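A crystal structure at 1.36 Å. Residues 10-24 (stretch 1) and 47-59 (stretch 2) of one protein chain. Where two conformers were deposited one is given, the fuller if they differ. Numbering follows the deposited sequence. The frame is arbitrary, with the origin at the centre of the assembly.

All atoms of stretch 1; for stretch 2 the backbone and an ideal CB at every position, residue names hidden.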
ATOM      1  N   GLU A  10      23.894  -8.504  14.757  1.00 17.49           N
ATOM      2  CA  GLU A  10      24.210  -9.679  15.568  1.00 21.54           C
ATOM      3  C   GLU A  10      23.590 -10.946  14.981  1.00 20.24           C
ATOM      4  O   GLU A  10      24.253 -11.986  14.881  1.00 18.73           O
ATOM      5  CB  GLU A  10      23.735  -9.467  17.007  1.00 27.81           C
ATOM      6  CG  GLU A  10      23.812 -10.730  17.857  1.00 44.30           C
ATOM      7  CD  GLU A  10      23.306 -10.528  19.275  1.00 59.66           C
ATOM      8  OE1 GLU A  10      23.633 -11.360  20.151  1.00 57.85           O
ATOM      9  OE2 GLU A  10      22.581  -9.540  19.515  1.00 66.91           O
ATOM     10  N   ASN A  11      22.320 -10.877  14.588  1.00 18.26           N
ATOM     11  CA  ASN A  11      21.645 -12.073  14.095  1.00 18.87           C
ATOM     12  C   ASN A  11      22.193 -12.502  12.743  1.00 20.66           C
ATOM     13  O   ASN A  11      22.381 -13.699  12.496  1.00 17.72           O
ATOM     14  CB  ASN A  11      20.141 -11.822  14.017  1.00 19.03           C
ATOM     15  CG  ASN A  11      19.507 -11.679  15.386  1.00 21.39           C
ATOM     16  OD1 ASN A  11      20.073 -12.112  16.394  1.00 20.51           O
ATOM     17  ND2 ASN A  11      18.320 -11.088  15.431  1.00 18.92           N
ATOM     18  N   ALA A  12      22.429 -11.548  11.840  1.00 16.27           N
ATOM     19  CA  ALA A  12      23.021 -11.902  10.555  1.00 18.02           C
ATOM     20  C   ALA A  12      24.419 -12.480  10.743  1.00 18.63           C
ATOM     21  O   ALA A  12      24.816 -13.400  10.014  1.00 19.03           O
ATOM     22  CB  ALA A  12      23.053 -10.687   9.626  1.00 18.13           C
ATOM     23  N   SER A  13      25.176 -11.967  11.725  1.00 17.79           N
ATOM     24  CA  SER A  13      26.517 -12.488  11.997  0.62 20.75           C
ATOM     25  C   SER A  13      26.464 -13.939  12.456  1.00 21.83           C
ATOM     26  O   SER A  13      27.310 -14.754  12.080  1.00 24.93           O
ATOM     27  CB  SER A  13      27.209 -11.643  13.073  0.62 22.01           C
ATOM     28  OG  SER A  13      27.524 -10.332  12.634  0.62 21.51           O
ATOM     29  N   MET A  14      25.478 -14.272  13.289  1.00 18.98           N
ATOM     30  CA  MET A  14      25.376 -15.642  13.779  1.00 21.88           C
ATOM     31  C   MET A  14      25.081 -16.606  12.637  1.00 21.03           C
ATOM     32  O   MET A  14      25.644 -17.709  12.583  1.00 24.66           O
ATOM     33  CB  MET A  14      24.311 -15.740  14.869  1.00 26.30           C
ATOM     34  CG  MET A  14      24.225 -17.124  15.493  1.00 45.75           C
ATOM     35  SD  MET A  14      23.102 -17.217  16.895  1.00 57.46           S
ATOM     36  CE  MET A  14      23.440 -18.879  17.475  1.00 63.13           C
ATOM     37  N   ALA A  15      24.217 -16.199  11.705  1.00 19.55           N
ATOM     38  CA  ALA A  15      23.951 -17.019  10.529  1.00 20.39           C
ATOM     39  C   ALA A  15      25.190 -17.146   9.653  1.00 20.37           C
ATOM     40  O   ALA A  15      25.508 -18.241   9.172  1.00 20.35           O
ATOM     41  CB  ALA A  15      22.783 -16.429   9.733  1.00 18.70           C
ATOM     42  N   ALA A  16      25.905 -16.041   9.434  1.00 19.49           N
ATOM     43  CA  ALA A  16      27.089 -16.099   8.582  1.00 21.60           C
ATOM     44  C   ALA A  16      28.183 -16.957   9.209  1.00 24.49           C
ATOM     45  O   ALA A  16      28.874 -17.705   8.503  1.00 26.79           O
ATOM     46  CB  ALA A  16      27.581 -14.685   8.263  1.00 20.73           C
ATOM     47  N   ASP A  17      28.341 -16.885  10.536  1.00 22.00           N
ATOM     48  CA  ASP A  17      29.322 -17.725  11.222  1.00 29.20           C
ATOM     49  C   ASP A  17      29.048 -19.204  10.978  1.00 26.44           C
ATOM     50  O   ASP A  17      29.971 -19.980  10.696  1.00 30.54           O
ATOM     51  CB  ASP A  17      29.297 -17.438  12.721  1.00 39.80           C
ATOM     52  CG  ASP A  17      29.981 -16.142  13.081  1.00 65.01           C
ATOM     53  OD1 ASP A  17      30.688 -15.581  12.218  1.00 73.88           O
ATOM     54  OD2 ASP A  17      29.820 -15.691  14.234  1.00 75.52           O
ATOM     55  N   TYR A  18      27.785 -19.616  11.100  1.00 27.71           N
ATOM     56  CA  TYR A  18      27.438 -21.011  10.851  1.00 27.49           C
ATOM     57  C   TYR A  18      27.771 -21.400   9.418  1.00 26.56           C
ATOM     58  O   TYR A  18      28.373 -22.448   9.170  1.00 28.30           O
ATOM     59  CB  TYR A  18      25.949 -21.236  11.131  1.00 25.71           C
ATOM     60  CG  TYR A  18      25.473 -22.643  10.823  1.00 26.95           C
ATOM     61  CD1 TYR A  18      25.601 -23.668  11.754  1.00 30.37           C
ATOM     62  CD2 TYR A  18      24.893 -22.944   9.592  1.00 26.29           C
ATOM     63  CE1 TYR A  18      25.164 -24.949  11.469  1.00 35.03           C
ATOM     64  CE2 TYR A  18      24.458 -24.219   9.296  1.00 28.27           C
ATOM     65  CZ  TYR A  18      24.595 -25.219  10.238  1.00 30.72           C
ATOM     66  OH  TYR A  18      24.160 -26.489   9.948  1.00 35.79           O
ATOM     67  N   ILE A  19      27.381 -20.559   8.462  1.00 25.11           N
ATOM     68  CA  ILE A  19      27.587 -20.861   7.048  1.00 24.74           C
ATOM     69  C   ILE A  19      29.074 -20.955   6.723  1.00 28.59           C
ATOM     70  O   ILE A  19      29.507 -21.854   5.992  1.00 32.98           O
ATOM     71  CB  ILE A  19      26.874 -19.807   6.182  1.00 23.29           C
ATOM     72  CG1 ILE A  19      25.356 -19.899   6.356  1.00 23.14           C
ATOM     73  CG2 ILE A  19      27.272 -19.959   4.713  1.00 28.28           C
ATOM     74  CD1 ILE A  19      24.651 -18.595   6.057  1.00 20.24           C
ATOM     75  N   LYS A  20      29.877 -20.028   7.253  1.00 31.62           N
ATOM     76  CA  LYS A  20      31.312 -20.057   6.986  1.00 37.93           C
ATOM     77  C   LYS A  20      31.941 -21.353   7.479  1.00 38.12           C
ATOM     78  O   LYS A  20      32.790 -21.941   6.796  1.00 40.23           O
ATOM     79  CB  LYS A  20      31.996 -18.845   7.622  1.00 34.62           C
ATOM     80  CG  LYS A  20      31.791 -17.549   6.854  1.00 38.75           C
ATOM     81  CD  LYS A  20      32.648 -16.413   7.387  1.00 40.93           C
ATOM     82  CE  LYS A  20      32.052 -15.798   8.637  1.00 51.28           C
ATOM     83  NZ  LYS A  20      32.750 -14.535   9.010  1.00 61.28           N
ATOM     84  N   ARG A  21      31.529 -21.818   8.660  1.00 35.87           N
ATOM     85  CA  ARG A  21      32.059 -23.068   9.196  1.00 40.74           C
ATOM     86  C   ARG A  21      31.705 -24.244   8.298  1.00 47.40           C
ATOM     87  O   ARG A  21      32.570 -25.045   7.927  1.00 56.59           O
ATOM     88  CB  ARG A  21      31.490 -23.314  10.591  1.00 47.29           C
ATOM     89  CG  ARG A  21      32.112 -22.511  11.716  1.00 60.13           C
ATOM     90  CD  ARG A  21      31.265 -22.679  12.966  1.00 68.47           C
ATOM     91  NE  ARG A  21      30.653 -24.006  13.010  1.00 73.05           N
ATOM     92  CZ  ARG A  21      29.449 -24.260  13.513  1.00 67.90           C
ATOM     93  NH1 ARG A  21      28.972 -25.499  13.506  1.00 63.97           N
ATOM     94  NH2 ARG A  21      28.717 -23.273  14.015  1.00 62.09           N
ATOM     95  N   VAL A  22      30.427 -24.367   7.945  1.00 37.29           N
ATOM     96  CA  VAL A  22      29.944 -25.575   7.285  1.00 38.20           C
ATOM     97  C   VAL A  22      30.335 -25.619   5.807  1.00 40.98           C
ATOM     98  O   VAL A  22      30.476 -26.704   5.232  1.00 40.90           O
ATOM     99  CB  VAL A  22      28.425 -25.700   7.510  1.00 39.97           C
ATOM    100  CG1 VAL A  22      27.872 -26.936   6.837  1.00 48.15           C
ATOM    101  CG2 VAL A  22      28.122 -25.741   8.997  1.00 45.15           C
ATOM    102  N   SER A  23      30.534 -24.467   5.165  1.00 42.31           N
ATOM    103  CA  SER A  23      30.709 -24.431   3.715  1.00 43.05           C
ATOM    104  C   SER A  23      32.160 -24.308   3.275  1.00 48.33           C
ATOM    105  O   SER A  23      32.537 -24.881   2.247  1.00 51.77           O
ATOM    106  CB  SER A  23      29.901 -23.284   3.102  1.00 42.54           C
ATOM    107  OG  SER A  23      30.556 -22.041   3.285  1.00 37.93           O
ATOM    108  N   ASN A  24      32.980 -23.564   4.015  1.00 37.45           N
ATOM    109  CA  ASN A  24      34.359 -23.267   3.630  1.00 40.99           C
ATOM    110  C   ASN A  24      34.453 -22.493   2.313  1.00 46.03           C
ATOM    111  O   ASN A  24      35.497 -22.498   1.655  1.00 50.30           O
ATOM    112  CB  ASN A  24      35.243 -24.521   3.605  1.00 55.75           C
ATOM    113  CG  ASN A  24      36.717 -24.197   3.736  1.00 64.62           C
ATOM    114  OD1 ASN A  24      37.097 -23.281   4.466  1.00 65.71           O
ATOM    115  ND2 ASN A  24      37.555 -24.940   3.020  1.00 65.51           N
ATOM    116  N   UNK A  47      29.945 -28.006  -4.601  1.00 36.38           N
ATOM    117  CA  UNK A  47      28.897 -27.255  -3.942  1.00 33.37           C
ATOM    118  C   UNK A  47      28.606 -27.788  -2.546  1.00 33.92           C
ATOM    119  O   UNK A  47      28.840 -28.955  -2.222  1.00 36.68           O
ATOM    120  CB  UNK A  47      27.623 -27.281  -4.789  1.00 33.37           C
ATOM    121  N   UNK A  48      28.087 -26.894  -1.716  1.00 29.98           N
ATOM    122  CA  UNK A  48      27.674 -27.200  -0.357  1.00 31.47           C
ATOM    123  C   UNK A  48      26.243 -26.715  -0.207  1.00 26.83           C
ATOM    124  O   UNK A  48      25.967 -25.526  -0.401  1.00 26.62           O
ATOM    125  CB  UNK A  48      28.599 -26.556   0.678  1.00 31.47           C
ATOM    126  N   UNK A  49      25.338 -27.631   0.116  1.00 28.76           N
ATOM    127  CA  UNK A  49      23.915 -27.340   0.247  1.00 26.48           C
ATOM    128  C   UNK A  49      23.594 -27.215   1.731  1.00 25.97           C
ATOM    129  O   UNK A  49      23.814 -28.155   2.502  1.00 28.05           O
ATOM    130  CB  UNK A  49      23.059 -28.422  -0.415  1.00 26.48           C
ATOM    131  N   UNK A  50      23.068 -26.060   2.131  1.00 24.48           N
ATOM    132  CA  UNK A  50      22.756 -25.804   3.534  1.00 27.38           C
ATOM    133  C   UNK A  50      21.269 -25.500   3.674  1.00 23.67           C
ATOM    134  O   UNK A  50      20.829 -24.407   3.293  1.00 22.78           O
ATOM    135  CB  UNK A  50      23.598 -24.650   4.081  1.00 27.38           C
ATOM    136  N   UNK A  51      20.465 -26.412   4.228  1.00 24.84           N
ATOM    137  CA  UNK A  51      19.033 -26.118   4.401  1.00 23.67           C
ATOM    138  C   UNK A  51      18.829 -24.885   5.272  1.00 24.39           C
ATOM    139  O   UNK A  51      19.502 -24.708   6.290  1.00 23.60           O
ATOM    140  CB  UNK A  51      18.309 -27.316   5.018  1.00 23.67           C
ATOM    141  N   UNK A  52      17.894 -24.020   4.852  1.00 21.60           N
ATOM    142  CA  UNK A  52      17.577 -22.832   5.648  1.00 20.65           C
ATOM    143  C   UNK A  52      17.283 -23.222   7.089  1.00 22.87           C
ATOM    144  O   UNK A  52      17.682 -22.528   8.031  1.00 20.81           O
ATOM    145  CB  UNK A  52      16.386 -22.081   5.050  1.00 20.65           C
ATOM    146  N   UNK A  53      16.584 -24.343   7.273  1.00 22.10           N
ATOM    147  CA  UNK A  53      16.147 -24.774   8.591  1.00 24.23           C
ATOM    148  C   UNK A  53      17.323 -25.049   9.520  1.00 23.97           C
ATOM    149  O   UNK A  53      17.164 -25.004  10.744  1.00 26.05           O
ATOM    150  CB  UNK A  53      15.275 -26.025   8.471  1.00 24.23           C
ATOM    151  N   UNK A  54      18.512 -25.311   8.970  1.00 23.51           N
ATOM    152  CA  UNK A  54      19.708 -25.551   9.770  1.00 24.59           C
ATOM    153  C   UNK A  54      20.462 -24.278  10.141  1.00 25.27           C
ATOM    154  O   UNK A  54      21.348 -24.341  11.002  1.00 26.03           O
ATOM    155  CB  UNK A  54      20.648 -26.491   9.013  1.00 24.59           C
ATOM    156  N   UNK A  55      20.155 -23.139   9.529  1.00 21.52           N
ATOM    157  CA  UNK A  55      20.958 -21.928   9.682  1.00 21.68           C
ATOM    158  C   UNK A  55      20.361 -21.099  10.815  1.00 23.51           C
ATOM    159  O   UNK A  55      19.174 -20.740  10.739  1.00 22.48           O
ATOM    160  CB  UNK A  55      21.010 -21.125   8.380  1.00 21.68           C
ATOM    161  N   UNK A  56      21.137 -20.746  11.837  1.00 20.54           N
ATOM    162  CA  UNK A  56      20.609 -19.890  12.907  1.00 22.19           C
ATOM    163  C   UNK A  56      20.025 -18.599  12.356  1.00 20.25           C
ATOM    164  O   UNK A  56      20.630 -17.923  11.521  1.00 22.11           O
ATOM    165  CB  UNK A  56      21.708 -19.567  13.922  1.00 22.19           C
ATOM    166  N   UNK A  57      18.813 -18.282  12.803  1.00 20.62           N
ATOM    167  CA  UNK A  57      18.091 -17.052  12.520  1.00 19.44           C
ATOM    168  C   UNK A  57      17.530 -16.972  11.108  1.00 21.10           C
ATOM    169  O   UNK A  57      16.963 -15.933  10.766  1.00 19.85           O
ATOM    170  CB  UNK A  57      19.013 -15.856  12.762  1.00 19.44           C
ATOM    171  N   UNK A  58      17.666 -18.004  10.276  1.00 19.37           N
ATOM    172  CA  UNK A  58      17.037 -17.940   8.971  1.00 18.99           C
ATOM    173  C   UNK A  58      15.524 -18.063   9.125  1.00 18.29           C
ATOM    174  O   UNK A  58      15.038 -18.700  10.060  1.00 19.86           O
ATOM    175  CB  UNK A  58      17.581 -19.036   8.052  1.00 18.99           C
ATOM    176  N   UNK A  59      14.763 -17.436   8.230  1.00 17.80           N
ATOM    177  CA  UNK A  59      13.296 -17.470   8.343  1.00 19.78           C
ATOM    178  C   UNK A  59      12.717 -18.870   8.189  1.00 20.65           C
ATOM    179  O   UNK A  59      13.192 -19.680   7.389  1.00 20.37           O
ATOM    180  CB  UNK A  59      12.672 -16.550   7.291  1.00 19.78           C
TER

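Position 47 begins a strand that runs roughly antiparallel to the helix of stretch 1. Its CB has nothing of the helix within 5.5 Å, so stretch 1 sets no preference. The residue is Arg 47, which makes no contact here.

At position 48 the CB points toward the helix end, 4.3 Å from the CA of Ser 23. The apolar flank of Val 22 lies close by. A long side chain with an aliphatic stem would suit, as would a medium apolar one. The residue is Lys 48. Its CG lies 3.8 Å from Ser 23 CA, and its CE packs 3.5 Å from Val 22 CG1. The closest contacts are made by carbons of the chain.

Position 49 is out of reach, as alternation along a strand predicts. It is Val 49.

Position 50 points toward the helix again. The CB is 5.3 Å from Tyr 18 CE2, and the side chains of Ile 19 and Ser 23 also border the space. A branched or long apolar residue fits, such as Ile, Leu or Met. It is Ile 50, chi1 m and chi2 t. CG2 meets the edge of the Tyr 18 ring, 3.9 Å from CE2. CD1 reaches in to 4.0 Å from Ile 19 CG2 and 4.1 Å from Ser 23 CB.

Positions 51, 52 and 53 have no CB near stretch 1. Phi of -59° at 51 would permit proline. They are Pro 51, Tyr 52 and Ile 53, none touching the helix.

Position 54 points sideways, with its CB 3.6 Å from Tyr 18 OH. A small or polar side chain would suit. It is Asn 54. Its ND2 donates to water 1 at 3.2 Å, and that water is also hydrogen-bonded to Tyr 18 OH at 2.8 Å. Its backbone O lies over one face of the Tyr 18 ring, 3.4 Å from CZ.

Position 55 is sideways, its CB near Tyr 18, Ile 19 and Ala 15. These offer an apolar surface, so Val, Ile or Leu would do. It is Ile 55. CG2 packs 3.7 Å from Ala 15 CB and 3.9 Å from Ile 19 CD1.

Position 56 points toward the helix where the backbones come close, 5.0 Å between its CA and that of Ala 15. Phi -55° and psi 131° suit proline, at the second place of a type II turn. A compact apolar residue is expected. Pro 56 sets CD 3.5 Å from Tyr 18 CG and CB 3.8 Å from Met 14 CG.

Position 57 has phi 74°, which favours Gly, Asn or Asp. The CB is 4.0 Å from the carbonyl O of Asn 11, so a donor would be useful. Asn 57 supplies one: ND2 donates to Asn 11 O at 3.1 Å, an oxygen that also accepts from Ala 15 N.

Position 58 points sideways, with no helix atom near its CB. Only a long side chain could reach. Phe 58 does, its ring edge meeting Ala 15 CB, 4.2 Å from CD1.

Position 59 is out of reach. It is Pro 59.

Stretch 2 (47-59) RKVIPYINIPNFP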
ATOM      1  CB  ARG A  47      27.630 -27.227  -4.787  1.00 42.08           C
ATOM      2  CG  ARG A  47      26.930 -28.550  -4.907  1.00 46.58           C
ATOM      3  CD  ARG A  47      25.646 -28.351  -5.668  1.00 46.28           C
ATOM      4  NE  ARG A  47      24.668 -29.385  -5.365  1.00 54.41           N
ATOM      5  CZ  ARG A  47      23.363 -29.237  -5.555  1.00 60.54           C
ATOM      6  NH1 ARG A  47      22.531 -30.225  -5.254  1.00 71.39           N
ATOM      7  NH2 ARG A  47      22.891 -28.095  -6.038  1.00 54.65           N
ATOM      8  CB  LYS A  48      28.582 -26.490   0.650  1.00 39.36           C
ATOM      9  CG  LYS A  48      28.195 -26.725   2.091  1.00 43.48           C
ATOM     10  CD  LYS A  48      28.263 -28.203   2.432  1.00 49.82           C
ATOM     11  CE  LYS A  48      27.567 -28.485   3.747  1.00 53.75           C
ATOM     12  NZ  LYS A  48      27.625 -29.924   4.126  1.00 57.48           N
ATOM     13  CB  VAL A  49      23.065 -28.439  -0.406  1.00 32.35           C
ATOM     14  CG1 VAL A  49      21.591 -28.091  -0.312  1.00 31.17           C
ATOM     15  CG2 VAL A  49      23.483 -28.645  -1.856  1.00 30.05           C
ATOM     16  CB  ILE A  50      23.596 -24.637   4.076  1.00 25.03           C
ATOM     17  CG1 ILE A  50      25.084 -24.856   3.787  1.00 27.31           C
ATOM     18  CG2 ILE A  50      23.356 -24.461   5.564  1.00 25.93           C
ATOM     19  CD1 ILE A  50      25.966 -23.721   4.274  1.00 29.90           C
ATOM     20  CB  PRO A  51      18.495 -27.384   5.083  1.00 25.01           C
ATOM     21  CG  PRO A  51      19.465 -28.468   4.696  1.00 31.87           C
ATOM     22  CD  PRO A  51      20.805 -27.794   4.623  1.00 28.66           C
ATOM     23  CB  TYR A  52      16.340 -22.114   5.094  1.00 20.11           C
ATOM     24  CG  TYR A  52      16.441 -21.491   3.718  1.00 19.65           C
ATOM     25  CD1 TYR A  52      17.668 -21.211   3.128  1.00 19.76           C
ATOM     26  CD2 TYR A  52      15.282 -21.175   3.008  1.00 23.45           C
ATOM     27  CE1 TYR A  52      17.733 -20.633   1.860  1.00 19.10           C
ATOM     28  CE2 TYR A  52      15.341 -20.604   1.752  1.00 20.88           C
ATOM     29  CZ  TYR A  52      16.568 -20.344   1.180  1.00 24.08           C
ATOM     30  OH  TYR A  52      16.619 -19.784  -0.075  1.00 23.95           O
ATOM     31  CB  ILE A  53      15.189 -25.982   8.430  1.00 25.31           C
ATOM     32  CG1 ILE A  53      14.382 -26.221   9.708  1.00 27.39           C
ATOM     33  CG2 ILE A  53      15.959 -27.225   8.007  1.00 30.11           C
ATOM     34  CD1 ILE A  53      13.272 -27.258   9.552  1.00 30.20           C
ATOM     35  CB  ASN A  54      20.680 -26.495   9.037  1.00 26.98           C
ATOM     36  CG  ASN A  54      20.129 -27.898   8.869  1.00 32.00           C
ATOM     37  OD1 ASN A  54      19.212 -28.308   9.579  1.00 34.76           O
ATOM     38  ND2 ASN A  54      20.697 -28.646   7.926  1.00 34.39           N
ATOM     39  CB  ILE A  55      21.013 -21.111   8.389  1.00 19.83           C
ATOM     40  CG1 ILE A  55      21.520 -21.972   7.225  1.00 20.38           C
ATOM     41  CG2 ILE A  55      21.904 -19.872   8.588  1.00 19.23           C
ATOM     42  CD1 ILE A  55      21.369 -21.265   5.888  1.00 20.10           C
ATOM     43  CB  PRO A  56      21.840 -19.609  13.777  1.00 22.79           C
ATOM     44  CG  PRO A  56      22.772 -20.728  13.500  1.00 24.67           C
ATOM     45  CD  PRO A  56      22.544 -21.123  12.065  1.00 23.91           C
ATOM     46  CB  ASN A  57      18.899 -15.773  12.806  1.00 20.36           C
ATOM     47  CG  ASN A  57      19.386 -15.719  14.226  1.00 21.80           C
ATOM     48  OD1 ASN A  57      18.646 -16.050  15.155  1.00 22.15           O
ATOM     49  ND2 ASN A  57      20.644 -15.340  14.412  1.00 21.84           N
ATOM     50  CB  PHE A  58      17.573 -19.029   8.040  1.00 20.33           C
ATOM     51  CG  PHE A  58      18.467 -18.492   6.954  1.00 20.45           C
ATOM     52  CD1 PHE A  58      19.600 -17.761   7.276  1.00 21.37           C
ATOM     53  CD2 PHE A  58      18.164 -18.693   5.615  1.00 20.45           C
ATOM     54  CE1 PHE A  58      20.431 -17.250   6.289  1.00 21.52           C
ATOM     55  CE2 PHE A  58      18.988 -18.180   4.617  1.00 22.35           C
ATOM     56  CZ  PHE A  58      20.122 -17.459   4.954  1.00 22.21           C
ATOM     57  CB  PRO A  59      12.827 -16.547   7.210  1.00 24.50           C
ATOM     58  CG  PRO A  59      14.015 -16.366   6.322  1.00 26.61           C
ATOM     59  CD  PRO A  59      15.232 -16.543   7.161  1.00 22.49           C
TER
HETATM   60  O   HOH W   1      23.744 -27.671   7.412  1.00 28.15           O
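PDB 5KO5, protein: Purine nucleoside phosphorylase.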